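Local coordinates for staphylococcal nuclease domain-containing protein 1 (Drosophila melanogaster, PDB 2WAC) that cleaves both RNA and DNA as an endonuclease associated with the RNA-induced silencing complex and, through its Tudor domain, binds peptides carrying symmetrically dimethylated arginines, at residues E131-A136 with G180-E185; V146-E151 with A161-P166; Y50-G55 with A71-V76. All coordinates share one frame; numbering follows the deposited sequence.

Contact 1: E131-A136 with G180-E185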
loop_
_atom_site.group_PDB
_atom_site.type_symbol
_atom_site.label_atom_id
_atom_site.label_comp_id
_atom_site.label_asym_id
_atom_site.label_seq_id
_atom_site.Cartn_x
_atom_site.Cartn_y
_atom_site.Cartn_z
ATOM N N GLU A 131 -16.248 -0.692 -5.328
ATOM C CA GLU A 131 -15.403 -1.279 -6.376
ATOM C C GLU A 131 -14.887 -0.225 -7.350
ATOM O O GLU A 131 -13.703 -0.212 -7.692
ATOM C CB GLU A 131 -16.174 -2.332 -7.180
ATOM C CG GLU A 131 -16.800 -3.465 -6.386
ATOM C CD GLU A 131 -17.518 -4.456 -7.285
ATOM O OE1 GLU A 131 -16.849 -5.085 -8.134
ATOM O OE2 GLU A 131 -18.751 -4.610 -7.144
ATOM N N GLU A 132 -15.793 0.643 -7.800
ATOM C CA GLU A 132 -15.457 1.706 -8.740
ATOM C C GLU A 132 -14.434 2.680 -8.156
ATOM O O GLU A 132 -13.520 3.115 -8.857
ATOM C CB GLU A 132 -16.724 2.438 -9.214
ATOM C CG GLU A 132 -16.494 3.611 -10.183
ATOM C CD GLU A 132 -15.650 3.261 -11.412
ATOM O OE1 GLU A 132 -15.440 2.062 -11.707
ATOM O OE2 GLU A 132 -15.196 4.203 -12.095
ATOM N N ALA A 133 -14.586 2.998 -6.871
ATOM C CA ALA A 133 -13.645 3.866 -6.165
ATOM C C ALA A 133 -12.233 3.281 -6.165
ATOM O O ALA A 133 -11.259 3.994 -6.416
ATOM C CB ALA A 133 -14.121 4.119 -4.743
ATOM N N LEU A 134 -12.137 1.979 -5.897
ATOM C CA LEU A 134 -10.856 1.275 -5.867
ATOM C C LEU A 134 -10.249 1.134 -7.266
ATOM O O LEU A 134 -9.032 1.234 -7.430
ATOM C CB LEU A 134 -11.012 -0.094 -5.193
ATOM C CG LEU A 134 -11.453 -0.092 -3.723
ATOM C CD1 LEU A 134 -12.087 -1.425 -3.342
ATOM C CD2 LEU A 134 -10.297 0.247 -2.787
ATOM N N ARG A 135 -11.109 0.911 -8.260
ATOM C CA ARG A 135 -10.704 0.852 -9.666
ATOM C C ARG A 135 -10.158 2.202 -10.135
ATOM O O ARG A 135 -9.117 2.262 -10.794
ATOM C CB ARG A 135 -11.892 0.439 -10.543
ATOM C CG ARG A 135 -11.524 0.084 -11.981
ATOM C CD ARG A 135 -12.636 0.454 -12.966
ATOM N NE ARG A 135 -12.917 1.893 -12.983
ATOM C CZ ARG A 135 -12.170 2.807 -13.600
ATOM N NH1 ARG A 135 -11.079 2.447 -14.266
ATOM N NH2 ARG A 135 -12.515 4.086 -13.548
ATOM N N ALA A 136 -10.868 3.275 -9.784
ATOM C CA ALA A 136 -10.489 4.633 -10.175
ATOM C C ALA A 136 -9.160 5.076 -9.564
ATOM O O ALA A 136 -8.352 5.716 -10.235
ATOM C CB ALA A 136 -11.593 5.620 -9.820
ATOM N N GLY A 180 -17.141 12.471 -6.954
ATOM C CA GLY A 180 -18.277 11.833 -6.286
ATOM C C GLY A 180 -18.156 10.326 -6.156
ATOM O O GLY A 180 -19.160 9.617 -6.165
ATOM N N LEU A 181 -16.925 9.841 -6.020
ATOM C CA LEU A 181 -16.658 8.405 -5.933
ATOM C C LEU A 181 -16.454 7.935 -4.495
ATOM O O LEU A 181 -16.689 6.767 -4.176
ATOM C CB LEU A 181 -15.447 8.027 -6.793
ATOM C CG LEU A 181 -15.529 8.344 -8.291
ATOM C CD1 LEU A 181 -14.162 8.192 -8.942
ATOM C CD2 LEU A 181 -16.570 7.471 -9.002
ATOM N N VAL A 182 -16.009 8.853 -3.639
ATOM C CA VAL A 182 -15.805 8.575 -2.217
ATOM C C VAL A 182 -16.369 9.696 -1.347
ATOM O O VAL A 182 -16.741 10.762 -1.847
ATOM C CB VAL A 182 -14.301 8.364 -1.862
ATOM C CG1 VAL A 182 -13.756 7.078 -2.480
ATOM C CG2 VAL A 182 -13.463 9.573 -2.268
ATOM N N LEU A 183 -16.424 9.445 -0.042
ATOM C CA LEU A 183 -16.852 10.446 0.927
ATOM C C LEU A 183 -15.650 11.149 1.550
ATOM O O LEU A 183 -14.564 10.572 1.660
ATOM C CB LEU A 183 -17.724 9.807 2.016
ATOM C CG LEU A 183 -19.012 9.092 1.582
ATOM C CD1 LEU A 183 -19.590 8.274 2.729
ATOM C CD2 LEU A 183 -20.051 10.078 1.052
ATOM N N ALA A 184 -15.849 12.407 1.931
ATOM C CA ALA A 184 -14.847 13.165 2.670
ATOM C C ALA A 184 -14.996 12.860 4.154
ATOM O O ALA A 184 -16.116 12.765 4.664
ATOM C CB ALA A 184 -15.015 14.655 2.414
ATOM N N GLU A 185 -13.870 12.700 4.841
ATOM C CA GLU A 185 -13.880 12.405 6.270
ATOM C C GLU A 185 -13.770 13.680 7.100
ATOM O O GLU A 185 -12.917 14.533 6.844
ATOM C CB GLU A 185 -12.754 11.432 6.631
ATOM C CG GLU A 185 -12.709 11.026 8.105
ATOM C CD GLU A 185 -11.491 10.187 8.456
ATOM O OE1 GLU A 185 -10.486 10.236 7.717
ATOM O OE2 GLU A 185 -11.541 9.476 9.482
#

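Contact 2: V146-E151 with A161-P166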
loop_
_atom_site.group_PDB
_atom_site.type_symbol
_atom_site.label_atom_id
_atom_site.label_comp_id
_atom_site.label_asym_id
_atom_site.label_seq_id
_atom_site.Cartn_x
_atom_site.Cartn_y
_atom_site.Cartn_z
ATOM N N VAL A 146 4.524 9.351 -7.978
ATOM C CA VAL A 146 3.693 10.423 -7.419
ATOM C C VAL A 146 4.419 11.094 -6.251
ATOM O O VAL A 146 5.419 10.566 -5.748
ATOM C CB VAL A 146 2.291 9.909 -6.955
ATOM C CG1 VAL A 146 1.483 9.357 -8.133
ATOM C CG2 VAL A 146 2.420 8.859 -5.856
ATOM N N GLN A 147 3.918 12.251 -5.828
ATOM C CA GLN A 147 4.466 12.951 -4.670
ATOM C C GLN A 147 3.617 12.669 -3.430
ATOM O O GLN A 147 2.407 12.906 -3.426
ATOM C CB GLN A 147 4.571 14.458 -4.939
ATOM C CG GLN A 147 5.582 14.825 -6.031
ATOM C CD GLN A 147 5.656 16.319 -6.312
ATOM O OE1 GLN A 147 4.637 17.004 -6.406
ATOM N NE2 GLN A 147 6.873 16.829 -6.464
ATOM N N LEU A 148 4.262 12.156 -2.384
ATOM C CA LEU A 148 3.583 11.797 -1.142
ATOM C C LEU A 148 3.891 12.797 -0.033
ATOM O O LEU A 148 5.042 13.196 0.150
ATOM C CB LEU A 148 3.982 10.376 -0.709
ATOM C CG LEU A 148 3.451 9.787 0.606
ATOM C CD1 LEU A 148 3.230 8.295 0.471
ATOM C CD2 LEU A 148 4.367 10.096 1.797
ATOM N N ASN A 149 2.854 13.194 0.699
ATOM C CA ASN A 149 3.018 13.984 1.916
ATOM C C ASN A 149 2.306 13.318 3.087
ATOM O O ASN A 149 1.124 12.992 2.992
ATOM C CB ASN A 149 2.489 15.410 1.726
ATOM C CG ASN A 149 2.766 16.302 2.929
ATOM O OD1 ASN A 149 3.910 16.434 3.371
ATOM N ND2 ASN A 149 1.718 16.918 3.461
ATOM N N VAL A 150 3.032 13.110 4.183
ATOM C CA VAL A 150 2.435 12.569 5.402
ATOM C C VAL A 150 1.694 13.695 6.120
ATOM O O VAL A 150 2.293 14.710 6.483
ATOM C CB VAL A 150 3.494 11.914 6.332
ATOM C CG1 VAL A 150 2.861 11.455 7.646
ATOM C CG2 VAL A 150 4.168 10.737 5.633
ATOM N N GLU A 151 0.389 13.513 6.307
ATOM C CA GLU A 151 -0.467 14.546 6.900
ATOM C C GLU A 151 -0.620 14.388 8.409
ATOM O O GLU A 151 -0.721 15.377 9.138
ATOM C CB GLU A 151 -1.850 14.550 6.239
ATOM C CG GLU A 151 -1.840 14.726 4.717
ATOM C CD GLU A 151 -1.405 16.113 4.262
ATOM O OE1 GLU A 151 -1.424 17.061 5.076
ATOM O OE2 GLU A 151 -1.044 16.257 3.076
ATOM N N ALA A 161 -1.689 10.019 4.548
ATOM C CA ALA A 161 -0.884 10.632 3.495
ATOM C C ALA A 161 -1.719 11.089 2.303
ATOM O O ALA A 161 -2.680 10.421 1.917
ATOM C CB ALA A 161 0.210 9.669 3.036
ATOM N N THR A 162 -1.350 12.231 1.729
ATOM C CA THR A 162 -1.900 12.639 0.439
ATOM C C THR A 162 -0.960 12.209 -0.682
ATOM O O THR A 162 0.242 12.034 -0.467
ATOM C CB THR A 162 -2.151 14.166 0.343
ATOM O OG1 THR A 162 -0.957 14.881 0.686
ATOM C CG2 THR A 162 -3.294 14.589 1.264
ATOM N N LEU A 163 -1.525 12.032 -1.874
ATOM C CA LEU A 163 -0.755 11.725 -3.073
ATOM C C LEU A 163 -1.053 12.761 -4.146
ATOM O O LEU A 163 -2.208 13.130 -4.362
ATOM C CB LEU A 163 -1.069 10.316 -3.592
ATOM C CG LEU A 163 -0.711 9.116 -2.709
ATOM C CD1 LEU A 163 -1.140 7.823 -3.392
ATOM C CD2 LEU A 163 0.779 9.078 -2.373
ATOM N N ARG A 164 -0.001 13.216 -4.819
ATOM C CA ARG A 164 -0.091 14.319 -5.765
ATOM C C ARG A 164 0.577 13.948 -7.087
ATOM O O ARG A 164 1.618 13.287 -7.092
ATOM C CB ARG A 164 0.594 15.549 -5.160
ATOM C CG ARG A 164 0.324 16.853 -5.874
ATOM C CD ARG A 164 0.849 18.047 -5.084
ATOM N NE ARG A 164 2.254 18.340 -5.364
ATOM C CZ ARG A 164 2.845 19.503 -5.098
ATOM N NH1 ARG A 164 2.158 20.495 -4.543
ATOM N NH2 ARG A 164 4.128 19.680 -5.391
ATOM N N ASP A 165 -0.021 14.370 -8.202
ATOM C CA ASP A 165 0.628 14.237 -9.506
ATOM C C ASP A 165 1.770 15.250 -9.601
ATOM O O ASP A 165 1.571 16.430 -9.324
ATOM C CB ASP A 165 -0.368 14.438 -10.655
ATOM C CG ASP A 165 0.246 14.156 -12.017
ATOM O OD1 ASP A 165 0.909 15.053 -12.579
ATOM O OD2 ASP A 165 0.063 13.033 -12.530
ATOM N N PRO A 166 2.974 14.789 -9.998
ATOM C CA PRO A 166 4.144 15.671 -10.047
ATOM C C PRO A 166 4.025 16.797 -11.073
ATOM O O PRO A 166 4.669 17.835 -10.918
ATOM C CB PRO A 166 5.287 14.730 -10.451
ATOM C CG PRO A 166 4.776 13.347 -10.227
ATOM C CD PRO A 166 3.299 13.416 -10.423
HETATM O O HOH W 1 0.631 14.629 -1.898
#

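Contact 3: Y50-G55 with A71-V76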
loop_
_atom_site.group_PDB
_atom_site.type_symbol
_atom_site.label_atom_id
_atom_site.label_comp_id
_atom_site.label_asym_id
_atom_site.label_seq_id
_atom_site.Cartn_x
_atom_site.Cartn_y
_atom_site.Cartn_z
ATOM N N TYR A 50 11.304 -26.143 7.090
ATOM C CA TYR A 50 11.065 -24.934 7.875
ATOM C C TYR A 50 9.578 -24.763 8.192
ATOM O O TYR A 50 8.721 -24.935 7.321
ATOM C CB TYR A 50 11.599 -23.701 7.128
ATOM C CG TYR A 50 11.490 -22.391 7.888
ATOM C CD1 TYR A 50 12.491 -21.990 8.775
ATOM C CD2 TYR A 50 10.394 -21.548 7.709
ATOM C CE1 TYR A 50 12.397 -20.787 9.474
ATOM C CE2 TYR A 50 10.290 -20.343 8.403
ATOM C CZ TYR A 50 11.295 -19.969 9.282
ATOM O OH TYR A 50 11.199 -18.780 9.971
ATOM N N THR A 51 9.289 -24.443 9.451
ATOM C CA THR A 51 7.962 -23.995 9.862
ATOM C C THR A 51 8.125 -22.728 10.712
ATOM O O THR A 51 9.009 -22.668 11.574
ATOM C CB THR A 51 7.145 -25.109 10.592
ATOM O OG1 THR A 51 5.759 -24.739 10.661
ATOM C CG2 THR A 51 7.676 -25.379 11.992
ATOM N N PRO A 52 7.299 -21.700 10.449
ATOM C CA PRO A 52 7.479 -20.413 11.110
ATOM C C PRO A 52 6.665 -20.224 12.388
ATOM O O PRO A 52 5.694 -20.945 12.630
ATOM C CB PRO A 52 7.003 -19.422 10.047
ATOM C CG PRO A 52 6.025 -20.202 9.191
ATOM C CD PRO A 52 6.170 -21.668 9.502
ATOM N N LYS A 53 7.097 -19.266 13.204
ATOM C CA LYS A 53 6.266 -18.692 14.254
ATOM C C LYS A 53 5.674 -17.414 13.680
ATOM O O LYS A 53 6.269 -16.812 12.784
ATOM C CB LYS A 53 7.103 -18.355 15.493
ATOM C CG LYS A 53 7.702 -19.556 16.214
ATOM C CD LYS A 53 8.473 -19.122 17.456
ATOM C CE LYS A 53 9.123 -20.308 18.148
ATOM N NZ LYS A 53 9.865 -19.892 19.377
ATOM N N ARG A 54 4.522 -16.995 14.191
ATOM C CA ARG A 54 3.971 -15.688 13.848
ATOM C C ARG A 54 4.976 -14.573 14.125
ATOM O O ARG A 54 5.493 -14.457 15.236
ATOM C CB ARG A 54 2.675 -15.432 14.620
ATOM C CG ARG A 54 2.723 -15.872 16.074
ATOM C CD ARG A 54 1.325 -16.066 16.639
ATOM N NE ARG A 54 1.330 -16.903 17.835
ATOM C CZ ARG A 54 0.670 -18.052 17.945
ATOM N NH1 ARG A 54 -0.050 -18.506 16.929
ATOM N NH2 ARG A 54 0.731 -18.747 19.072
ATOM N N GLY A 55 5.250 -13.756 13.112
ATOM C CA GLY A 55 6.202 -12.653 13.257
ATOM C C GLY A 55 7.559 -12.858 12.610
ATOM O O GLY A 55 8.314 -11.900 12.438
ATOM N N ALA A 71 9.693 -11.721 3.260
ATOM C CA ALA A 71 8.315 -11.783 3.739
ATOM C C ALA A 71 8.217 -11.846 5.257
ATOM O O ALA A 71 9.085 -12.406 5.921
ATOM C CB ALA A 71 7.585 -12.969 3.106
ATOM N N LYS A 72 7.151 -11.257 5.792
ATOM C CA LYS A 72 6.850 -11.335 7.215
ATOM C C LYS A 72 5.696 -12.306 7.417
ATOM O O LYS A 72 4.661 -12.190 6.761
ATOM C CB LYS A 72 6.487 -9.948 7.753
ATOM C CG LYS A 72 6.047 -9.901 9.213
ATOM C CD LYS A 72 5.649 -8.482 9.584
ATOM C CE LYS A 72 4.780 -8.435 10.826
ATOM N NZ LYS A 72 4.299 -7.046 11.089
ATOM N N VAL A 73 5.885 -13.273 8.310
ATOM C CA VAL A 73 4.818 -14.200 8.661
ATOM C C VAL A 73 3.861 -13.509 9.629
ATOM O O VAL A 73 4.245 -13.145 10.743
ATOM C CB VAL A 73 5.363 -15.511 9.279
ATOM C CG1 VAL A 73 4.219 -16.417 9.688
ATOM C CG2 VAL A 73 6.277 -16.228 8.295
ATOM N N GLU A 74 2.619 -13.320 9.193
ATOM C CA GLU A 74 1.616 -12.639 10.011
ATOM C C GLU A 74 0.718 -13.598 10.796
ATOM O O GLU A 74 0.286 -13.277 11.903
ATOM C CB GLU A 74 0.789 -11.681 9.156
ATOM C CG GLU A 74 1.586 -10.473 8.665
ATOM C CD GLU A 74 0.708 -9.372 8.121
ATOM O OE1 GLU A 74 -0.506 -9.613 7.942
ATOM O OE2 GLU A 74 1.230 -8.265 7.873
ATOM N N ARG A 75 0.443 -14.765 10.218
ATOM C CA ARG A 75 -0.347 -15.804 10.875
ATOM C C ARG A 75 0.117 -17.170 10.380
ATOM O O ARG A 75 0.394 -17.340 9.192
ATOM C CB ARG A 75 -1.841 -15.610 10.575
ATOM C CG ARG A 75 -2.793 -16.452 11.437
ATOM C CD ARG A 75 -4.258 -16.264 11.027
ATOM N NE ARG A 75 -4.723 -14.888 11.227
ATOM C CZ ARG A 75 -5.948 -14.447 10.945
ATOM N NH1 ARG A 75 -6.866 -15.267 10.444
ATOM N NH2 ARG A 75 -6.257 -13.177 11.166
ATOM N N VAL A 76 0.222 -18.135 11.292
ATOM C CA VAL A 76 0.474 -19.527 10.911
ATOM C C VAL A 76 -0.707 -20.389 11.351
ATOM O O VAL A 76 -1.184 -20.268 12.481
ATOM C CB VAL A 76 1.792 -20.092 11.515
ATOM C CG1 VAL A 76 2.018 -21.535 11.065
ATOM C CG2 VAL A 76 2.974 -19.250 11.109
HETATM O O HOH W 2 -0.568 -17.689 13.984
#

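Contact 1: E131-A136 with G180-E185
Gly180 ends the helix 172-178 in a Schellman motif. Its positive phi of 72°, a value that favours glycine, turns the chain out of the helix while two bonds still run back into the last turn. The chain then reaches helix 127-141 with Leu181, the largest contributor to the contact. Leu181 CG stands anti to its carbonyl carbon, and the two methyls fork over residues one helical turn apart: CD1 lies 3.7 Å from Ala136 CB, while CD2 touches the aliphatic Glu132 CG at 4.0 Å. Small alanines suit the helix face because they let the incoming backbone close in, so that Leu181 O comes within 3.7 Å of Ala133 CB. Glu132 offers only its CG methylene; the bend at chi2 (53°) turns its carboxylate along the helix, where Arg135 holds it side-on in a salt bridge: Arg135 NE is 2.8 Å from Glu132 OE1 and Arg135 NH2 is 3.1 Å from Glu132 OE2. The guanidinium has a second acidic partner in Glu139.

Val182 comes next and sets its CG1 3.7 Å from Ala133 CB; the same branched side chain also packs on Leu176, Val177 and Val121. From Leu183 on, the chain runs away from helix 127-141, pairing through its backbone with Ala122, and Ala184 lies against Tyr199 of helix 193-208. The two segments meet by van der Waals packing, without a hydrogen bond. A helix lying between the third and fourth barrel strands, as 127-141 does, is characteristic of the OB-fold of staphylococcal nuclease-like domains.

Contact 2: V146-E151 with A161-P166
Gln147 buries the most surface here, and its chief partner is Arg164, directly across the antiparallel strands. Their backbones form a hydrogen-bonded pair, with Gln147 N to Arg164 O at 2.8 Å and nearly straight (174°). The two long side chains leave the same face and run side by side. Gln147 is extended beyond CG, whereas Arg164 bends at chi3 (87°), which turns the edge of its guanidinium to the amide. Gln147 OE1 accepts from both Arg164 NE and Arg164 NH2, each at 2.9 Å: NE lies in the carbonyl plane and NH2 above it. This double grip should limit the rotation of both groups, and Arg164 also makes a cation-pi contact with Tyr4.

Thr162, the third main contributor, pairs with Asn149 in the same hydrogen-bonded fashion. Its hydroxyl, in the crowded position between backbone N and carbonyl carbon, donates to the anti lone pair of Glu151 OE2, with Thr162 OG1 2.8 Å away. Asn149 ND2 reaches that oxygen too, at 2.9 Å from Glu151 OE2 and from well above the carboxylate plane, so two donors would probably stabilise its charge. A water donates to both Thr162 OG1 and Gln147 O, and Thr162 CG2 lies 3.7 Å from Glu151 CG. Leu195 and Tyr199 of helix 193-208 cover this end of the face.

The other face is apolar: Leu163 CD2 packs 3.8 Å from Leu148 CB, beside Ala161 and Val146, with Val7, Val9 and Tyr116 close by. Polar outside and aliphatic inside, this is a beta hairpin formed by the last two strands of an OB-fold barrel.

Contact 3: Y50-G55 with A71-V76
The tight part is a proline ring set against two valines. Pro52 CB lies 3.7 Å from Val73 CG2, and Pro52 CG is as close, 3.7 Å, to Val76 CG2, so the ring bridges both. Residues three apart would face opposite ways on a regular strand; the classic beta bulge at Glu74 and Arg75, both opposite Thr82, brings Val73 and Val76 to the same side. Compact, branched valines suit a strand, and Val73 CG1 also meets Lys53 O at 3.7 Å. An alanine at Val73 would lose the contacts of CG2 with Pro52 and of CG1 with Lys53 O, and would probably loosen the seat of the Pro52 ring.

Toward solvent the packing thins. Arg54 is exposed and reaches strand 68-77 through a water that accepts from Arg54 NH1 and Val76 N. Gly55 is exposed too, yet its backbone is tied to the strand, Gly55 N donating to Val73 O at a short 2.6 Å from above the carbonyl plane. At phi 105° and psi -15° a CB would jam against Arg54 O, which calls for glycine. The loop thus closes over a bent strand of the SH3-like Tudor barrel, within whose dimethylarginine-binding region the strand segment lies.

This chain is the extended Tudor part of a longer protein, a Tudor domain joined to a staphylococcal nuclease-like domain. From the N terminus it builds two strands of the nuclease-like barrel and the long helix 26-42, then enters the Tudor domain, where contact 3 ties a loop to strand 68-77, with strand 57-61, the turn and the start of strand 68-77 between its segments. Back in the barrel, contact 1 opens on helix 127-141 and closes on the chain leaving helix 172-178; contact 2, pairing strands 145-152 and 159-164, lies wholly within its span, and none of the three cross. The centres of contacts 1 and 2 are about 17 Å apart, those of contacts 2 and 3 about 32 Å.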